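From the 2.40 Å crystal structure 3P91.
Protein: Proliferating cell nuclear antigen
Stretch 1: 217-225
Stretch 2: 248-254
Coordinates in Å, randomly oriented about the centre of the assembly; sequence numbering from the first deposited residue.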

ATOM      1  N   GLU A 217      -1.975  -9.910  18.922  1.00 25.19           N
ATOM      2  CA  GLU A 217      -1.430 -10.885  17.973  1.00 21.89           C
ATOM      3  C   GLU A 217      -2.423 -12.026  17.776  1.00 24.22           C
ATOM      4  O   GLU A 217      -2.595 -12.529  16.673  1.00 26.51           O
ATOM      5  CB  GLU A 217      -0.075 -11.422  18.446  1.00 18.35           C
ATOM      6  N   PHE A 218      -3.082 -12.427  18.857  1.00 23.92           N
ATOM      7  CA  PHE A 218      -4.076 -13.485  18.799  1.00 21.67           C
ATOM      8  C   PHE A 218      -5.230 -13.058  17.920  1.00 21.14           C
ATOM      9  O   PHE A 218      -5.757 -13.848  17.143  1.00 21.51           O
ATOM     10  CB  PHE A 218      -4.631 -13.781  20.196  1.00 22.86           C
ATOM     11  CG  PHE A 218      -3.642 -14.412  21.129  1.00 23.24           C
ATOM     12  CD1 PHE A 218      -2.440 -14.914  20.661  1.00 23.15           C
ATOM     13  CD2 PHE A 218      -3.926 -14.514  22.484  1.00 23.62           C
ATOM     14  CE1 PHE A 218      -1.531 -15.496  21.527  1.00 22.08           C
ATOM     15  CE2 PHE A 218      -3.022 -15.094  23.355  1.00 22.47           C
ATOM     16  CZ  PHE A 218      -1.822 -15.584  22.874  1.00 24.14           C
ATOM     17  N   ALA A 219      -5.630 -11.803  18.076  1.00 20.12           N
ATOM     18  CA  ALA A 219      -6.812 -11.265  17.417  1.00 21.51           C
ATOM     19  C   ALA A 219      -6.710 -11.345  15.907  1.00 22.77           C
ATOM     20  O   ALA A 219      -7.722 -11.349  15.208  1.00 24.42           O
ATOM     21  CB  ALA A 219      -7.044  -9.831  17.848  1.00 21.08           C
ATOM     22  N   LYS A 220      -5.482 -11.410  15.406  1.00 23.12           N
ATOM     23  CA  LYS A 220      -5.241 -11.451  13.970  1.00 22.74           C
ATOM     24  C   LYS A 220      -5.676 -12.766  13.343  1.00 22.21           C
ATOM     25  O   LYS A 220      -5.512 -12.960  12.144  1.00 25.36           O
ATOM     26  CB  LYS A 220      -3.767 -11.214  13.667  1.00 22.73           C
ATOM     27  CG  LYS A 220      -3.249  -9.879  14.125  1.00 24.37           C
ATOM     28  CD  LYS A 220      -1.748  -9.797  13.910  1.00 29.08           C
ATOM     29  CE  LYS A 220      -1.171  -8.531  14.514  1.00 33.15           C
ATOM     30  NZ  LYS A 220       0.311  -8.504  14.391  1.00 39.91           N
ATOM     31  N   SER A 221      -6.223 -13.665  14.153  1.00 21.99           N
ATOM     32  CA  SER A 221      -6.721 -14.945  13.659  1.00 21.98           C
ATOM     33  C   SER A 221      -8.147 -14.817  13.132  1.00 23.58           C
ATOM     34  O   SER A 221      -8.766 -15.804  12.733  1.00 25.49           O
ATOM     35  CB  SER A 221      -6.660 -16.001  14.762  1.00 20.62           C
ATOM     36  OG  SER A 221      -5.324 -16.224  15.167  1.00 21.12           O
ATOM     37  N   ALA A 222      -8.655 -13.589  13.134  1.00 23.49           N
ATOM     38  CA  ALA A 222     -10.021 -13.279  12.711  1.00 23.11           C
ATOM     39  C   ALA A 222     -10.468 -13.968  11.417  1.00 23.31           C
ATOM     40  O   ALA A 222     -11.589 -14.452  11.333  1.00 27.62           O
ATOM     41  CB  ALA A 222     -10.211 -11.760  12.606  1.00 21.61           C
ATOM     42  N   PRO A 223      -9.599 -14.008  10.403  1.00 22.35           N
ATOM     43  CA  PRO A 223      -9.961 -14.649   9.133  1.00 25.54           C
ATOM     44  C   PRO A 223     -10.528 -16.069   9.269  1.00 24.07           C
ATOM     45  O   PRO A 223     -11.263 -16.516   8.391  1.00 22.81           O
ATOM     46  CB  PRO A 223      -8.629 -14.688   8.382  1.00 26.45           C
ATOM     47  CG  PRO A 223      -7.898 -13.502   8.885  1.00 23.23           C
ATOM     48  CD  PRO A 223      -8.255 -13.407  10.345  1.00 24.45           C
ATOM     49  N   LEU A 224     -10.212 -16.756  10.358  1.00 24.09           N
ATOM     50  CA  LEU A 224     -10.652 -18.136  10.530  1.00 22.96           C
ATOM     51  C   LEU A 224     -12.137 -18.267  10.799  1.00 24.21           C
ATOM     52  O   LEU A 224     -12.719 -19.329  10.588  1.00 27.05           O
ATOM     53  CB  LEU A 224      -9.880 -18.813  11.660  1.00 22.92           C
ATOM     54  CG  LEU A 224      -8.507 -19.386  11.328  1.00 24.59           C
ATOM     55  CD1 LEU A 224      -7.874 -19.900  12.595  1.00 26.96           C
ATOM     56  CD2 LEU A 224      -8.614 -20.493  10.302  1.00 21.93           C
ATOM     57  N   ALA A 225     -12.754 -17.193  11.271  1.00 25.11           N
ATOM     58  CA  ALA A 225     -14.109 -17.298  11.783  1.00 25.52           C
ATOM     59  C   ALA A 225     -14.754 -15.940  11.862  1.00 25.47           C
ATOM     60  O   ALA A 225     -14.098 -14.969  12.217  1.00 24.84           O
ATOM     61  CB  ALA A 225     -14.083 -17.931  13.149  1.00 26.89           C
ATOM     62  N   VAL A 248     -10.853 -25.571  14.490  1.00 22.69           N
ATOM     63  CA  VAL A 248     -10.965 -24.640  15.594  1.00 22.49           C
ATOM     64  C   VAL A 248      -9.582 -24.272  16.076  1.00 22.66           C
ATOM     65  O   VAL A 248      -8.670 -25.095  16.063  1.00 24.17           O
ATOM     66  CB  VAL A 248     -11.811 -25.211  16.755  1.00 26.12           C
ATOM     67  CG1 VAL A 248     -11.134 -26.423  17.370  1.00 24.66           C
ATOM     68  CG2 VAL A 248     -12.097 -24.125  17.808  1.00 25.76           C
ATOM     69  N   LEU A 249      -9.427 -23.015  16.471  1.00 22.80           N
ATOM     70  CA  LEU A 249      -8.151 -22.506  16.927  1.00 19.65           C
ATOM     71  C   LEU A 249      -8.379 -21.859  18.274  1.00 20.43           C
ATOM     72  O   LEU A 249      -9.343 -21.124  18.451  1.00 22.92           O
ATOM     73  CB  LEU A 249      -7.618 -21.483  15.933  1.00 19.91           C
ATOM     74  CG  LEU A 249      -6.326 -20.777  16.341  1.00 24.07           C
ATOM     75  CD1 LEU A 249      -5.192 -21.783  16.474  1.00 22.48           C
ATOM     76  CD2 LEU A 249      -5.963 -19.678  15.349  1.00 23.41           C
ATOM     77  N   LYS A 250      -7.516 -22.142  19.239  1.00 19.23           N
ATOM     78  CA  LYS A 250      -7.686 -21.565  20.563  1.00 20.73           C
ATOM     79  C   LYS A 250      -6.381 -21.089  21.155  1.00 22.25           C
ATOM     80  O   LYS A 250      -5.332 -21.698  20.940  1.00 22.24           O
ATOM     81  CB  LYS A 250      -8.320 -22.564  21.522  1.00 20.39           C
ATOM     82  CG  LYS A 250      -9.742 -22.905  21.211  1.00 21.52           C
ATOM     83  CD  LYS A 250     -10.147 -24.056  22.075  1.00 24.78           C
ATOM     84  CE  LYS A 250     -11.572 -24.476  21.838  1.00 27.82           C
ATOM     85  NZ  LYS A 250     -11.854 -25.665  22.686  1.00 33.06           N
ATOM     86  N   PHE A 251      -6.462 -19.993  21.902  1.00 21.36           N
ATOM     87  CA  PHE A 251      -5.324 -19.471  22.632  1.00 21.68           C
ATOM     88  C   PHE A 251      -5.667 -19.409  24.101  1.00 21.10           C
ATOM     89  O   PHE A 251      -6.810 -19.130  24.459  1.00 20.88           O
ATOM     90  CB  PHE A 251      -4.990 -18.075  22.154  1.00 20.39           C
ATOM     91  CG  PHE A 251      -4.694 -17.997  20.707  1.00 19.29           C
ATOM     92  CD1 PHE A 251      -3.401 -18.125  20.252  1.00 20.43           C
ATOM     93  CD2 PHE A 251      -5.705 -17.786  19.799  1.00 19.94           C
ATOM     94  CE1 PHE A 251      -3.117 -18.045  18.910  1.00 22.29           C
ATOM     95  CE2 PHE A 251      -5.430 -17.702  18.459  1.00 21.20           C
ATOM     96  CZ  PHE A 251      -4.132 -17.835  18.011  1.00 21.23           C
ATOM     97  N   TYR A 252      -4.669 -19.660  24.944  1.00 21.42           N
ATOM     98  CA  TYR A 252      -4.842 -19.618  26.389  1.00 20.08           C
ATOM     99  C   TYR A 252      -3.871 -18.631  26.984  1.00 20.39           C
ATOM    100  O   TYR A 252      -2.659 -18.776  26.824  1.00 19.83           O
ATOM    101  CB  TYR A 252      -4.590 -20.992  26.997  1.00 20.95           C
ATOM    102  CG  TYR A 252      -5.565 -22.047  26.547  1.00 19.71           C
ATOM    103  CD1 TYR A 252      -6.609 -22.436  27.365  1.00 18.65           C
ATOM    104  CD2 TYR A 252      -5.444 -22.653  25.297  1.00 20.05           C
ATOM    105  CE1 TYR A 252      -7.502 -23.400  26.969  1.00 19.39           C
ATOM    106  CE2 TYR A 252      -6.341 -23.622  24.884  1.00 19.31           C
ATOM    107  CZ  TYR A 252      -7.369 -23.992  25.733  1.00 21.85           C
ATOM    108  OH  TYR A 252      -8.279 -24.955  25.359  1.00 24.35           O
ATOM    109  N   LEU A 253      -4.408 -17.629  27.673  1.00 21.13           N
ATOM    110  CA  LEU A 253      -3.583 -16.582  28.250  1.00 21.06           C
ATOM    111  C   LEU A 253      -3.975 -16.256  29.689  1.00 22.26           C
ATOM    112  O   LEU A 253      -5.126 -15.927  29.983  1.00 23.07           O
ATOM    113  CB  LEU A 253      -3.632 -15.325  27.383  1.00 19.12           C
ATOM    114  CG  LEU A 253      -2.723 -14.192  27.856  1.00 21.34           C
ATOM    115  CD1 LEU A 253      -1.254 -14.583  27.750  1.00 20.46           C
ATOM    116  CD2 LEU A 253      -3.003 -12.917  27.074  1.00 23.13           C
ATOM    117  N   ALA A 254      -3.001 -16.344  30.583  1.00 22.07           N
ATOM    118  CA  ALA A 254      -3.235 -16.068  31.989  1.00 23.23           C
ATOM    119  C   ALA A 254      -3.316 -14.564  32.267  1.00 25.27           C
ATOM    120  O   ALA A 254      -2.562 -13.774  31.699  1.00 25.12           O
ATOM    121  CB  ALA A 254      -2.144 -16.709  32.827  1.00 25.90           C
TER

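This is a small apolar contact, centred on a stack of two phenylalanine rings, in which a helical segment and the turn and 3-10 segment that follow it pack against one face of a β-strand. No hydrogen bond crosses between the two stretches. Together they bury 319 Å² of surface, and all six residues that touch are buried in the assembly.

The strand supplies its side of the contact by alternation. Leu 249, Phe 251 and Leu 253 point their CA-to-CB bonds toward the first stretch. Val 248 and Tyr 252, between or beside them, point away. Every second residue therefore meets the first stretch.

Phe 218 and Phe 251 form the centre. Their rings make an offset stack, with centroids 4.3 Å apart and planes inclined by 18°. The closest atoms are Phe 218 CD1 and Phe 251 CD1, at 3.4 Å. Each CB lies over the face of the other ring. Phe 251 CB lies 3.8 Å from the centroid of the Phe 218 ring, and Phe 218 CB lies 4.2 Å from the centroid of the Phe 251 ring. Both are CH-pi contacts, close to the ring normal. The CA-to-CB bond of Phe 218 runs sideways to the strand, yet its ring still reaches Phe 251 with chi1 in the m well. Phe 218 has the largest area covered by the other stretch, 98 Å², and Phe 251 follows with 78 Å².

Leu 253 extends the contact along the strand. Its CB sits at the edge of the Phe 218 ring, 4.1 Å from Phe 218 CE2.

In the other direction the contact passes to Ser 221. Its OG lies at the edge of the Phe 251 ring, near the ring plane, 3.5 Å from Phe 251 CZ. The same OG is 3.5 Å from Leu 249 CD2. These are packing contacts. Ser 221 OG is also 3.1 Å from Phe 218 O, within its own stretch, though its proton has another acceptor within reach.

Leu 224 closes this end. Its CD1 meets Leu 249 CD2 at 3.4 Å, a tight contact between methyl groups. Leu 249 CD2 thus touches both Ser 221 and Leu 224.

Local backbone bonds help shape the first stretch. Ser 221 N donates to Phe 218 O at 3.0 Å, and Leu 224 N donates to Ser 221 O at 2.9 Å. These bonds link the three residues of this stretch that touch the strand.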